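Local coordinates for spermidine synthase (Corynebacterium glutamicum ATCC 13032, PDB 3GJY), which probably makes spermidine by transferring an aminopropyl group from decarboxylated S-adenosylmethionine to putrescine, at residues 218-223 and 244-249; 159-164 and 189-194; 178-183 and 286-291. All coordinates share one frame; numbering follows the deposited sequence.

Overall arrangement
Contacts 1 and 2 lie on the same side of the chain's centre in a fold resembling the AdoMet-dependent methyltransferases, and each of the three contacts is partly buried. Contacts 1 and 2 both reach the mixed eight-stranded sheet, their centres about 12 Å apart, and touch where the hydroxyls of Ser245 and Thr247 meet the carbonyls of Gly194 and Gly193. Contact 2 joins parallel segments mainly through backbone bonds and aliphatic packing; contact 1 joins antiparallel strand ends and adds a carboxylate and an imidazole. Contact 3 leaves the sheet: a loop following helix 276-282 binds the start of helix 180-189 through charged and hydroxyl side chains, and contact 1 is nested within the chain it closes.

Contact 1: 218-223 and 244-249; sequences EVFEHV and GSDTEF
Asp246 OD1 accepts the backbone N-H of Glu221 at 3.0 Å between N and OD1, nearly in line with its own C-O bond. A water that also donates to Val219 O gives the same oxygen a second hydrogen, while His187 of helix 180-189 binds OD2. A short acid suits this place because its carboxylate can take the Glu221 amide just beyond the strand pairing, with the water and His187 as further partners. Glu221 lays its CG 3.5 Å from Asp246 OD1, the two side chains crossing at about a right angle.

The strand pairing itself is antiparallel: Ser245 N donates to His222 O at 3.0 Å, and a weak, bent bond returns from His222 N to Ser245 O. His222 CG stands anti to the carbonyl carbon (chi1 -55°), and the imidazole lies against the turn after Ser245. Glu248 CG sits over one ring face, 3.7 Å from the centroid, in a CH-pi contact, while His222 CD2 comes within 3.3 Å of Asp246 O at the ring edge; Glu276 binds His222 ND1. On the neighbouring pair, Gly244 suits its tight place: a beta carbon there would clash with Phe220 CD2, whose ring lays one face over the glycine carbonyl. Ser245 OG, also hydrogen-bonded to Gly194 O, accepts from Thr247 N, closing an ST turn where an antiparallel strand pair ends.

Contact 2: 159-164 and 189-194; sequences SRDVII and GLAPGG
Gly189 O receives two backbone donors from the other segment, Ser159 N at 2.9 Å and Arg160 N at 3.2 Å, where a helix ends and a short parallel beta pairing begins. This is the return from helix 180-189 to the sheet in a Rossmann-like beta-alpha-beta crossover. The donors approach from opposite faces of the carbonyl plane, so one oxygen serves consecutive amides. The pairing continues as Ala191 N gives a straighter bond to Arg160 O, 2.8 Å from N to O and 164° at the hydrogen. Leu190 CA adds a weaker CA-H...O approach to that same oxygen.

Apolar contact lies farther along the strand. Ile163 CD1 meets Leu190 CG at 3.8 Å, the two branched side chains crossing obliquely, and Leu190 CD2 also comes up to the Asp161 carbonyl. Branched aliphatic residues suit this buried place because they fill it without needing polar partners. Ala191 CB points toward the other segment and lies 3.6 Å from Asp161 OD1, an oxygen engaged in a salt bridge with Arg92.

A type II turn runs from Ala191 to Gly194, and the positive phi of Gly193 (79°) favours glycine; at Gly194 a beta carbon would collide with Asp161 O.

Polar side chains brace the beginning of the strand. Arg160 bends at chi2 and chi3, with CG 3.6 Å from Gly189 O and that oxygen at the guanidinium edge, and Thr94 binds NH2 of the guanidinium. Ser159 OG, which also bonds to Thr156 O, lies close to the guanidinium plane and accepts side-on from two nitrogens, Arg160 NE at 3.0 Å and Arg160 NH1 at 2.9 Å.

Contact 3: 178-183 and 286-291; sequences TTVEFF and AQARHD
The N-terminus of helix 180-189 is covered by the loop 286-291, and Thr179 is the N-cap residue. Thr179 OG1 lies between the backbone N and the carbonyl carbon (chi1 59°), where it accepts from Phe182 N at 3.2 Å and donates to Asp291 OD1 at 2.8 Å. The hydroxyl reaches Asp291 from above the carboxylate plane, and Arg149 forms a salt bridge with the other oxygen. Threonine suits the cap because its hydroxyl can accept and donate at once, while CG2 packs against the His290 backbone.

Glu181 bends at chi2 (79°) and uses both carboxylate oxygens. Glu181 OE2 takes the His290 ND1 hydrogen on its syn side at 2.8 Å, with the oxygen nearly in the imidazole plane; Glu181 OE1 is approached from above the carboxylate plane by Asp291 N at 2.8 Å. Glu181 and Asp291 slide past each other, and the nearness of their acidic groups is probably eased by these donors and by Arg149.

Val180 N donates to Arg289 O at 2.9 Å. Val180 CG2 lies over the His290 ring face and 3.7 Å from Ala288 CB, a small apolar patch amid polar groups. Farther back, the extended Arg289 reaches Thr178 OG1 through NH1 at 3.1 Å, in the guanidinium plane; that hydroxyl also bonds to Gln175 O. A threonine N-cap and loop groups binding the first turn are together typical of an N-capped helix start, with Thr179 as the N-cap.

Contact 1: 218-223 and 244-249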
# COMPACT_ATOMS: atom_id res chain seq x y z
N GLU A 218 3.08 3.35 18.75
CA GLU A 218 3.79 2.59 19.78
C GLU A 218 5.06 1.94 19.25
O GLU A 218 5.92 1.48 20.01
CB GLU A 218 2.91 1.44 20.30
CG GLU A 218 1.75 1.80 21.11
CD GLU A 218 1.19 0.56 21.81
OE1 GLU A 218 1.93 -0.43 22.08
OE2 GLU A 218 -0.01 0.59 22.07
N VAL A 219 5.15 1.79 17.92
CA VAL A 219 6.18 1.00 17.29
C VAL A 219 7.22 1.86 16.53
O VAL A 219 8.44 1.57 16.60
CB VAL A 219 5.53 -0.01 16.34
CG1 VAL A 219 6.58 -0.80 15.57
CG2 VAL A 219 4.66 -0.97 17.14
N PHE A 220 6.74 2.85 15.78
CA PHE A 220 7.58 3.76 14.98
C PHE A 220 7.71 5.08 15.71
O PHE A 220 6.74 5.58 16.26
CB PHE A 220 6.94 4.00 13.60
CG PHE A 220 6.87 2.75 12.74
CD1 PHE A 220 7.99 2.28 12.10
CD2 PHE A 220 5.70 1.98 12.71
CE1 PHE A 220 7.95 1.10 11.33
CE2 PHE A 220 5.63 0.81 11.93
CZ PHE A 220 6.78 0.35 11.27
N GLU A 221 8.88 5.71 15.60
CA GLU A 221 9.07 7.02 16.25
C GLU A 221 8.28 8.13 15.54
O GLU A 221 7.91 9.12 16.15
CB GLU A 221 10.56 7.41 16.25
CG GLU A 221 11.46 6.56 17.16
CD GLU A 221 12.93 6.96 17.02
OE1 GLU A 221 13.23 8.19 17.09
OE2 GLU A 221 13.79 6.07 16.82
N HIS A 222 8.01 7.96 14.25
CA HIS A 222 7.40 9.05 13.45
C HIS A 222 6.29 8.51 12.57
O HIS A 222 6.34 7.36 12.13
CB HIS A 222 8.46 9.79 12.61
CG HIS A 222 9.58 10.32 13.43
ND1 HIS A 222 9.41 11.37 14.31
CD2 HIS A 222 10.86 9.90 13.58
CE1 HIS A 222 10.55 11.59 14.94
NE2 HIS A 222 11.44 10.71 14.52
N VAL A 223 5.30 9.37 12.32
CA VAL A 223 4.14 9.03 11.46
C VAL A 223 3.73 10.22 10.64
O VAL A 223 3.98 11.37 11.02
CB VAL A 223 2.92 8.53 12.28
CG1 VAL A 223 3.14 7.11 12.86
CG2 VAL A 223 2.60 9.53 13.42
N GLY A 244 4.67 5.17 8.57
CA GLY A 244 5.41 5.07 9.83
C GLY A 244 6.88 4.84 9.52
O GLY A 244 7.23 4.15 8.56
N SER A 245 7.77 5.47 10.29
CA SER A 245 9.20 5.25 10.16
C SER A 245 9.90 5.77 11.40
O SER A 245 9.36 6.67 12.10
CB SER A 245 9.74 6.08 8.98
OG SER A 245 11.15 5.87 8.77
N ASP A 246 11.10 5.24 11.67
CA ASP A 246 11.97 5.86 12.67
C ASP A 246 12.71 7.10 12.14
O ASP A 246 13.33 7.83 12.92
CB ASP A 246 12.97 4.88 13.26
CG ASP A 246 12.29 3.82 14.13
OD1 ASP A 246 11.19 4.06 14.66
OD2 ASP A 246 12.93 2.77 14.31
N THR A 247 12.64 7.31 10.84
CA THR A 247 13.12 8.53 10.19
C THR A 247 12.02 9.60 10.24
O THR A 247 10.85 9.29 9.98
CB THR A 247 13.49 8.23 8.71
OG1 THR A 247 14.48 7.19 8.67
CG2 THR A 247 14.03 9.48 7.96
N GLU A 248 12.38 10.84 10.62
CA GLU A 248 11.42 11.94 10.60
C GLU A 248 10.79 12.15 9.23
O GLU A 248 11.47 12.08 8.22
CB GLU A 248 12.11 13.24 11.02
CG GLU A 248 12.56 13.24 12.44
CD GLU A 248 13.10 14.56 12.87
OE1 GLU A 248 12.30 15.52 12.96
OE2 GLU A 248 14.31 14.63 13.13
N PHE A 249 9.48 12.39 9.21
CA PHE A 249 8.78 12.80 8.01
C PHE A 249 8.88 14.30 7.83
O PHE A 249 9.12 15.06 8.80
CB PHE A 249 7.32 12.35 8.09
CG PHE A 249 7.15 10.85 7.96
CD1 PHE A 249 7.37 10.21 6.72
CD2 PHE A 249 6.90 10.07 9.06
CE1 PHE A 249 7.26 8.83 6.60
CE2 PHE A 249 6.77 8.69 8.94
CZ PHE A 249 6.98 8.08 7.71
O HOH W 1 10.92 2.76 17.02
O HOH W 2 16.22 6.93 14.46

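Contact 2: 159-164 and 189-194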
# COMPACT_ATOMS: atom_id res chain seq x y z
N SER A 159 15.68 -6.89 6.60
CA SER A 159 15.52 -7.69 5.38
C SER A 159 14.82 -6.98 4.24
O SER A 159 14.75 -7.51 3.13
CB SER A 159 14.84 -9.01 5.75
OG SER A 159 13.62 -8.75 6.44
N ARG A 160 14.32 -5.77 4.50
CA ARG A 160 13.64 -4.96 3.44
C ARG A 160 13.72 -3.48 3.81
O ARG A 160 13.86 -3.17 4.99
CB ARG A 160 12.17 -5.41 3.24
CG ARG A 160 11.36 -5.41 4.54
CD ARG A 160 10.50 -6.64 4.70
NE ARG A 160 11.24 -7.87 4.86
CZ ARG A 160 11.10 -9.01 4.16
NH1 ARG A 160 11.84 -10.03 4.52
NH2 ARG A 160 10.31 -9.15 3.11
N ASP A 161 13.57 -2.59 2.82
CA ASP A 161 13.70 -1.16 3.07
C ASP A 161 12.38 -0.45 3.17
O ASP A 161 12.29 0.58 3.85
CB ASP A 161 14.52 -0.54 1.95
CG ASP A 161 15.86 -1.21 1.85
OD1 ASP A 161 16.67 -1.08 2.80
OD2 ASP A 161 16.11 -1.91 0.87
N VAL A 162 11.36 -1.01 2.50
CA VAL A 162 10.03 -0.42 2.47
C VAL A 162 9.05 -1.56 2.52
O VAL A 162 9.24 -2.55 1.83
CB VAL A 162 9.80 0.40 1.14
CG1 VAL A 162 8.43 1.02 1.16
CG2 VAL A 162 10.89 1.46 0.92
N ILE A 163 7.98 -1.38 3.28
CA ILE A 163 6.82 -2.29 3.24
C ILE A 163 5.60 -1.46 2.84
O ILE A 163 5.33 -0.44 3.45
CB ILE A 163 6.57 -2.92 4.64
CG1 ILE A 163 7.73 -3.84 5.05
CG2 ILE A 163 5.23 -3.67 4.73
CD1 ILE A 163 7.77 -4.13 6.54
N ILE A 164 4.88 -1.92 1.82
CA ILE A 164 3.62 -1.33 1.37
C ILE A 164 2.52 -2.36 1.67
O ILE A 164 2.56 -3.47 1.15
CB ILE A 164 3.65 -0.98 -0.14
CG1 ILE A 164 4.82 -0.01 -0.42
CG2 ILE A 164 2.29 -0.39 -0.56
CD1 ILE A 164 5.02 0.40 -1.82
N GLY A 189 11.43 -6.28 10.51
CA GLY A 189 11.90 -6.58 9.15
C GLY A 189 12.53 -5.39 8.45
O GLY A 189 13.32 -5.59 7.56
N LEU A 190 12.14 -4.16 8.80
CA LEU A 190 12.67 -2.98 8.12
C LEU A 190 14.12 -2.71 8.48
O LEU A 190 14.52 -2.80 9.67
CB LEU A 190 11.82 -1.75 8.45
CG LEU A 190 10.49 -1.71 7.70
CD1 LEU A 190 9.58 -0.63 8.33
CD2 LEU A 190 10.67 -1.48 6.19
N ALA A 191 14.90 -2.33 7.47
CA ALA A 191 16.20 -1.71 7.73
C ALA A 191 16.02 -0.56 8.72
O ALA A 191 14.98 0.09 8.72
CB ALA A 191 16.76 -1.15 6.42
N PRO A 192 17.03 -0.25 9.54
CA PRO A 192 16.89 0.90 10.42
C PRO A 192 16.47 2.15 9.64
O PRO A 192 17.07 2.47 8.61
CB PRO A 192 18.30 1.05 11.01
CG PRO A 192 18.87 -0.34 10.97
CD PRO A 192 18.32 -0.93 9.69
N GLY A 193 15.42 2.82 10.14
CA GLY A 193 14.94 4.01 9.48
C GLY A 193 14.08 3.78 8.26
O GLY A 193 13.67 4.76 7.63
N GLY A 194 13.76 2.51 7.94
CA GLY A 194 12.98 2.21 6.73
C GLY A 194 11.54 2.68 6.83
O GLY A 194 11.12 3.20 7.85

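Contact 3: 178-183 and 286-291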
# COMPACT_ATOMS: atom_id res chain seq x y z
N THR A 178 -3.74 -4.87 11.53
CA THR A 178 -3.90 -3.55 12.14
C THR A 178 -3.40 -3.43 13.58
O THR A 178 -3.62 -2.41 14.23
CB THR A 178 -5.37 -3.08 12.10
OG1 THR A 178 -6.12 -3.83 13.06
CG2 THR A 178 -5.95 -3.26 10.70
N THR A 179 -2.74 -4.48 14.06
CA THR A 179 -2.40 -4.56 15.47
C THR A 179 -0.96 -4.17 15.73
O THR A 179 -0.08 -4.22 14.84
CB THR A 179 -2.57 -6.00 16.00
OG1 THR A 179 -1.70 -6.86 15.24
CG2 THR A 179 -3.99 -6.45 15.87
N VAL A 180 -0.70 -3.85 16.99
CA VAL A 180 0.65 -3.55 17.45
C VAL A 180 1.60 -4.71 17.11
O VAL A 180 2.72 -4.49 16.65
CB VAL A 180 0.63 -3.27 18.95
CG1 VAL A 180 2.08 -3.30 19.54
CG2 VAL A 180 -0.10 -1.92 19.24
N GLU A 181 1.12 -5.94 17.27
CA GLU A 181 1.98 -7.09 16.99
C GLU A 181 2.37 -7.14 15.51
O GLU A 181 3.53 -7.40 15.18
CB GLU A 181 1.29 -8.40 17.40
CG GLU A 181 1.16 -8.59 18.94
CD GLU A 181 0.02 -7.79 19.54
OE1 GLU A 181 -0.87 -7.29 18.80
OE2 GLU A 181 0.02 -7.66 20.79
N PHE A 182 1.42 -6.85 14.62
CA PHE A 182 1.73 -6.78 13.20
C PHE A 182 2.76 -5.69 12.91
O PHE A 182 3.74 -5.95 12.23
CB PHE A 182 0.47 -6.55 12.37
CG PHE A 182 0.74 -6.27 10.92
CD1 PHE A 182 1.22 -7.28 10.07
CD2 PHE A 182 0.53 -5.00 10.39
CE1 PHE A 182 1.47 -7.00 8.72
CE2 PHE A 182 0.76 -4.73 9.06
CZ PHE A 182 1.24 -5.71 8.23
N PHE A 183 2.56 -4.52 13.50
CA PHE A 183 3.49 -3.40 13.27
C PHE A 183 4.88 -3.73 13.81
O PHE A 183 5.88 -3.37 13.20
CB PHE A 183 2.97 -2.08 13.86
CG PHE A 183 1.63 -1.67 13.29
CD1 PHE A 183 1.39 -1.74 11.91
CD2 PHE A 183 0.61 -1.23 14.14
CE1 PHE A 183 0.13 -1.38 11.41
CE2 PHE A 183 -0.63 -0.86 13.65
CZ PHE A 183 -0.88 -0.96 12.29
N ALA A 286 -7.25 7.64 20.55
CA ALA A 286 -7.57 6.36 19.94
C ALA A 286 -6.79 5.24 20.62
O ALA A 286 -5.64 5.45 21.05
CB ALA A 286 -7.27 6.36 18.42
N GLN A 287 -7.41 4.08 20.72
CA GLN A 287 -6.77 2.94 21.35
C GLN A 287 -6.15 2.03 20.30
O GLN A 287 -6.81 1.67 19.32
CB GLN A 287 -7.80 2.16 22.16
CG GLN A 287 -8.49 3.01 23.25
CD GLN A 287 -7.51 3.71 24.17
OE1 GLN A 287 -6.81 3.07 24.96
NE2 GLN A 287 -7.46 5.05 24.09
N ALA A 288 -4.89 1.67 20.53
CA ALA A 288 -4.23 0.70 19.68
C ALA A 288 -4.93 -0.64 19.77
O ALA A 288 -5.51 -1.00 20.81
CB ALA A 288 -2.77 0.55 20.07
N ARG A 289 -4.83 -1.38 18.68
CA ARG A 289 -5.37 -2.76 18.64
C ARG A 289 -4.27 -3.79 18.86
O ARG A 289 -3.11 -3.57 18.49
CB ARG A 289 -6.01 -3.07 17.30
CG ARG A 289 -7.15 -2.11 16.95
CD ARG A 289 -7.66 -2.43 15.58
NE ARG A 289 -8.83 -1.64 15.22
CZ ARG A 289 -9.38 -1.66 14.02
NH1 ARG A 289 -8.85 -2.40 13.04
NH2 ARG A 289 -10.47 -0.92 13.78
N HIS A 290 -4.66 -4.91 19.45
CA HIS A 290 -3.78 -6.05 19.68
C HIS A 290 -4.39 -7.31 19.10
O HIS A 290 -5.62 -7.41 18.96
CB HIS A 290 -3.49 -6.22 21.18
CG HIS A 290 -2.55 -5.18 21.69
ND1 HIS A 290 -1.19 -5.37 21.73
CD2 HIS A 290 -2.77 -3.91 22.11
CE1 HIS A 290 -0.61 -4.29 22.21
NE2 HIS A 290 -1.54 -3.38 22.43
N ASP A 291 -3.53 -8.26 18.75
CA ASP A 291 -4.00 -9.57 18.30
C ASP A 291 -4.95 -10.14 19.34
O ASP A 291 -4.73 -10.00 20.54
CB ASP A 291 -2.83 -10.54 18.17
CG ASP A 291 -1.92 -10.24 16.98
OD1 ASP A 291 -2.28 -9.44 16.09
OD2 ASP A 291 -0.85 -10.85 16.95
O HOH W 3 -3.37 -0.55 16.35
O HOH W 4 -1.55 -10.00 21.68